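Local coordinates for acinetobacter secreted protease CpaA (Acinetobacter nosocomialis M2, PDB 6O38), which is a type II-secreted zinc metalloprotease that forms a complex with its chaperone CpaB and probably cleaves protein substrates outside the cell, at residues Pro227-Asn231 / Met270-Asp274; Tyr177-Leu181 / Ala519-Gly523. All blocks are in the same frame, centred on the assembly; numbering follows the deposited sequence.

Interaction 1: residues Pro227-Asn231 / Met270-Asp274; sequences PTTAN and MYVSD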
loop_
_atom_site.group_PDB
_atom_site.type_symbol
_atom_site.label_atom_id
_atom_site.label_comp_id
_atom_site.label_asym_id
_atom_site.label_seq_id
_atom_site.Cartn_x
_atom_site.Cartn_y
_atom_site.Cartn_z
ATOM N N PRO A 227 8.171 24.380 9.736
ATOM C CA PRO A 227 9.248 24.666 10.691
ATOM C C PRO A 227 10.610 24.313 10.114
ATOM O O PRO A 227 10.736 23.467 9.225
ATOM C CB PRO A 227 8.905 23.776 11.893
ATOM C CG PRO A 227 7.443 23.539 11.782
ATOM C CD PRO A 227 7.147 23.492 10.314
ATOM N N THR A 228 11.641 24.981 10.634
ATOM C CA THR A 228 13.002 24.726 10.184
ATOM C C THR A 228 13.556 23.424 10.741
ATOM O O THR A 228 14.467 22.841 10.142
ATOM C CB THR A 228 13.918 25.873 10.609
ATOM O OG1 THR A 228 13.384 26.489 11.785
ATOM C CG2 THR A 228 13.975 26.924 9.518
ATOM N N THR A 229 13.019 22.958 11.866
ATOM C CA THR A 229 13.513 21.764 12.530
ATOM C C THR A 229 12.379 21.138 13.329
ATOM O O THR A 229 11.392 21.795 13.668
ATOM C CB THR A 229 14.700 22.078 13.448
ATOM O OG1 THR A 229 15.299 20.856 13.896
ATOM C CG2 THR A 229 14.244 22.888 14.656
ATOM N N ALA A 230 12.531 19.850 13.611
ATOM C CA ALA A 230 11.585 19.106 14.432
ATOM C C ALA A 230 12.309 17.890 14.994
ATOM O O ALA A 230 13.523 17.736 14.823
ATOM C CB ALA A 230 10.343 18.717 13.622
ATOM N N ASN A 231 11.569 17.029 15.680
ATOM C CA ASN A 231 12.110 15.752 16.112
ATOM C C ASN A 231 11.976 14.726 14.993
ATOM O O ASN A 231 11.171 14.878 14.070
ATOM C CB ASN A 231 11.405 15.263 17.376
ATOM C CG ASN A 231 11.810 16.050 18.607
ATOM O OD1 ASN A 231 12.993 16.305 18.832
ATOM N ND2 ASN A 231 10.828 16.443 19.408
HETATM N N MSE A 270 7.357 14.702 6.418
HETATM C CA MSE A 270 7.994 13.960 7.498
HETATM C C MSE A 270 9.423 14.439 7.700
HETATM O O MSE A 270 10.224 14.435 6.765
HETATM C CB MSE A 270 7.976 12.461 7.204
HETATM C CG MSE A 270 8.600 11.611 8.295
HETATM SE SE MSE A 270 8.840 9.762 7.735
HETATM C CE MSE A 270 10.130 10.049 6.302
ATOM N N TYR A 271 9.745 14.845 8.923
ATOM C CA TYR A 271 11.067 15.377 9.215
ATOM C C TYR A 271 12.081 14.249 9.350
ATOM O O TYR A 271 11.780 13.182 9.894
ATOM C CB TYR A 271 11.043 16.216 10.493
ATOM C CG TYR A 271 12.282 17.059 10.676
ATOM C CD1 TYR A 271 12.473 18.213 9.927
ATOM C CD2 TYR A 271 13.264 16.701 11.590
ATOM C CE1 TYR A 271 13.604 18.989 10.085
ATOM C CE2 TYR A 271 14.400 17.472 11.755
ATOM C CZ TYR A 271 14.564 18.615 11.001
ATOM O OH TYR A 271 15.692 19.386 11.160
ATOM N N VAL A 272 13.288 14.493 8.846
ATOM C CA VAL A 272 14.370 13.516 8.849
ATOM C C VAL A 272 15.559 14.177 9.534
ATOM O O VAL A 272 16.171 15.095 8.973
ATOM C CB VAL A 272 14.736 13.051 7.431
ATOM C CG1 VAL A 272 15.766 11.943 7.486
ATOM C CG2 VAL A 272 13.493 12.590 6.681
ATOM N N SER A 273 15.883 13.716 10.746
ATOM C CA SER A 273 16.867 14.411 11.572
ATOM C C SER A 273 18.256 14.381 10.944
ATOM O O SER A 273 18.923 15.418 10.845
ATOM C CB SER A 273 16.897 13.797 12.972
ATOM O OG SER A 273 15.751 14.173 13.714
ATOM N N ASP A 274 18.718 13.198 10.529
ATOM C CA ASP A 274 20.070 13.083 9.990
ATOM C C ASP A 274 20.262 13.913 8.726
ATOM O O ASP A 274 21.400 14.270 8.400
ATOM C CB ASP A 274 20.425 11.612 9.738
ATOM C CG ASP A 274 19.447 10.909 8.815
ATOM O OD1 ASP A 274 18.792 11.578 7.992
ATOM O OD2 ASP A 274 19.332 9.670 8.917
HETATM O O HOH W 1 17.007 21.688 9.927
HETATM O O HOH W 2 15.820 16.762 15.138
#

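Interaction 2: residues Tyr177-Leu181 / Ala519-Gly523; sequences YYSAL and AHPLG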
loop_
_atom_site.group_PDB
_atom_site.type_symbol
_atom_site.label_atom_id
_atom_site.label_comp_id
_atom_site.label_asym_id
_atom_site.label_seq_id
_atom_site.Cartn_x
_atom_site.Cartn_y
_atom_site.Cartn_z
ATOM N N TYR A 177 4.587 -3.277 20.469
ATOM C CA TYR A 177 5.971 -3.692 20.654
ATOM C C TYR A 177 6.330 -4.792 19.663
ATOM O O TYR A 177 5.616 -5.793 19.548
ATOM C CB TYR A 177 6.199 -4.173 22.087
ATOM C CG TYR A 177 7.646 -4.467 22.413
ATOM C CD1 TYR A 177 8.531 -3.440 22.714
ATOM C CD2 TYR A 177 8.126 -5.770 22.423
ATOM C CE1 TYR A 177 9.855 -3.702 23.015
ATOM C CE2 TYR A 177 9.448 -6.042 22.722
ATOM C CZ TYR A 177 10.308 -5.004 23.017
ATOM O OH TYR A 177 11.625 -5.269 23.315
ATOM N N TYR A 178 7.437 -4.598 18.950
ATOM C CA TYR A 178 7.962 -5.578 18.004
ATOM C C TYR A 178 9.254 -6.144 18.581
ATOM O O TYR A 178 10.265 -5.438 18.661
ATOM C CB TYR A 178 8.205 -4.945 16.635
ATOM C CG TYR A 178 6.949 -4.666 15.840
ATOM C CD1 TYR A 178 6.065 -3.667 16.227
ATOM C CD2 TYR A 178 6.655 -5.393 14.694
ATOM C CE1 TYR A 178 4.920 -3.405 15.500
ATOM C CE2 TYR A 178 5.511 -5.139 13.962
ATOM C CZ TYR A 178 4.647 -4.144 14.368
ATOM O OH TYR A 178 3.507 -3.885 13.641
ATOM N N SER A 179 9.221 -7.418 18.981
ATOM C CA SER A 179 10.413 -8.039 19.546
ATOM C C SER A 179 11.503 -8.223 18.497
ATOM O O SER A 179 12.688 -8.290 18.843
ATOM C CB SER A 179 10.059 -9.381 20.188
ATOM O OG SER A 179 9.277 -10.175 19.316
ATOM N N ALA A 180 11.125 -8.314 17.219
ATOM C CA ALA A 180 12.125 -8.366 16.156
ATOM C C ALA A 180 12.936 -7.078 16.090
ATOM O O ALA A 180 14.089 -7.092 15.646
ATOM C CB ALA A 180 11.453 -8.644 14.812
ATOM N N LEU A 181 12.350 -5.959 16.522
ATOM C CA LEU A 181 13.047 -4.683 16.577
ATOM C C LEU A 181 13.440 -4.268 17.986
ATOM O O LEU A 181 14.280 -3.375 18.134
ATOM C CB LEU A 181 12.180 -3.570 15.970
ATOM C CG LEU A 181 11.867 -3.633 14.475
ATOM C CD1 LEU A 181 10.897 -2.526 14.095
ATOM C CD2 LEU A 181 13.144 -3.529 13.660
ATOM N N ALA A 519 15.340 -5.740 3.694
ATOM C CA ALA A 519 14.475 -6.562 4.530
ATOM C C ALA A 519 14.251 -5.866 5.865
ATOM O O ALA A 519 15.204 -5.384 6.486
ATOM C CB ALA A 519 15.081 -7.950 4.748
ATOM N N HIS A 520 12.990 -5.819 6.306
ATOM C CA HIS A 520 12.647 -5.129 7.541
ATOM C C HIS A 520 11.316 -5.655 8.044
ATOM O O HIS A 520 10.423 -5.918 7.226
ATOM C CB HIS A 520 12.572 -3.614 7.325
ATOM C CG HIS A 520 12.554 -2.820 8.594
ATOM N ND1 HIS A 520 11.396 -2.563 9.296
ATOM C CD2 HIS A 520 13.553 -2.227 9.289
ATOM C CE1 HIS A 520 11.683 -1.846 10.368
ATOM N NE2 HIS A 520 12.985 -1.629 10.387
ATOM N N PRO A 521 11.144 -5.829 9.358
ATOM C CA PRO A 521 9.867 -6.357 9.869
ATOM C C PRO A 521 8.669 -5.470 9.575
ATOM O O PRO A 521 7.538 -5.970 9.571
ATOM C CB PRO A 521 10.117 -6.474 11.380
ATOM C CG PRO A 521 11.603 -6.569 11.512
ATOM C CD PRO A 521 12.154 -5.699 10.421
ATOM N N LEU A 522 8.874 -4.175 9.336
ATOM C CA LEU A 522 7.785 -3.246 9.063
ATOM C C LEU A 522 7.542 -3.045 7.573
ATOM O O LEU A 522 6.771 -2.157 7.194
ATOM C CB LEU A 522 8.061 -1.898 9.731
ATOM C CG LEU A 522 8.159 -1.896 11.257
ATOM C CD1 LEU A 522 8.497 -0.503 11.763
ATOM C CD2 LEU A 522 6.867 -2.400 11.884
ATOM N N GLY A 523 8.179 -3.846 6.723
ATOM C CA GLY A 523 8.020 -3.712 5.289
ATOM C C GLY A 523 9.320 -3.917 4.543
ATOM O O GLY A 523 10.333 -3.287 4.859
#

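Interaction 1: residues Pro227-Asn231 / Met270-Asp274
This is a loop packed on a tyrosine at the end of a strand, near the surface of the third StcE-like beta-sandwich repeat. Segment 227-231 belongs to the loop between strands 223-224 and 235-240. Segment 270-274 is the end of strand 266-272 and the start of the turn that leads into strand 277-288. Y271 gives most of the contact surface on the strand side. Its CA-to-CB bond points toward the loop, and its ring lies against the backbone of T229 and A230. A230 CB sits over the ring face, 4.2 Å from the centroid of the Y271 ring, which is a CH-pi contact. W278 meets the same ring edge-to-face, and the A230 side chain touches W278 as well. At the phenol end of the ring, T229 OG1 donates a hydrogen bond to Y271 OH at 3.1 Å. Y271 OH also donates to water 1 at 2.9 Å, and this water donates to T228 O at 2.8 Å. Water 2 makes a second bridge, 2.5 Å from A230 O and 3.0 Å from S273 OG. D232, which follows N231, ties the loop to the turn as well: its OD1 accepts a hydrogen bond from S273 N. N231 ND2 turns elsewhere and bonds S164. The contact is thus mixed: the Y271 ring carries the apolar packing, while its hydroxyl and two waters pair with polar groups of the loop.

Interaction 2: residues Tyr177-Leu181 / Ala519-Gly523
Two turns meet here through their apolar side chains. One follows strand 172-178 of the second StcE-like repeat. The other is a type I turn, H520 to G523, in the long loop after helix 496-504, which carries zinc ligands H498 and H502. P521 and L522 are the two bumps of the second turn. The P521 ring packs against A180 and L181: P521 CG lies 3.9 Å from A180 CB, and P521 CD 4.0 Å from L181 CD2. L181 CD2 also reaches H520 NE2 at 3.8 Å. L522 fills the hollow between Y178 and L181. Its CD2 lies over the Y178 ring, 3.9 Å from the centroid, as a CH-pi contact, and L522 CD1 meets L181 CD1 at 3.9 Å. The second turn holds its own shape: L522 N bonds H520 ND1 at 3.0 Å, and G523 N bonds H520 O at 3.1 Å. The Y178 hydroxyl bonds E187 of strand 183-195, and the tyrosine gives its ring face to this contact. The join between the two segments is therefore apolar and rests on the fit of shapes.

Overall arrangement
Interaction 2 joins parts of the chain 338 residues apart, and interaction 1 falls within that span. Interaction 1 is local: both its segments lie in the third StcE-like repeat, 39 residues apart. The order along the chain is 177-181, 227-231, 270-274, 519-523. The centres of the two contacts are about 23 Å apart and their nearest atoms about 11 Å, so they do not touch. Both reach the same large mixed sheet, through strands 172-178 and 266-272. Interaction 1 joins a loop and a strand end within the third repeat. Interaction 2 brings the loop after the zinc-binding helix 496-504 against the second StcE-like repeat, passing over two repeats in sequence, so the chain doubles back on itself.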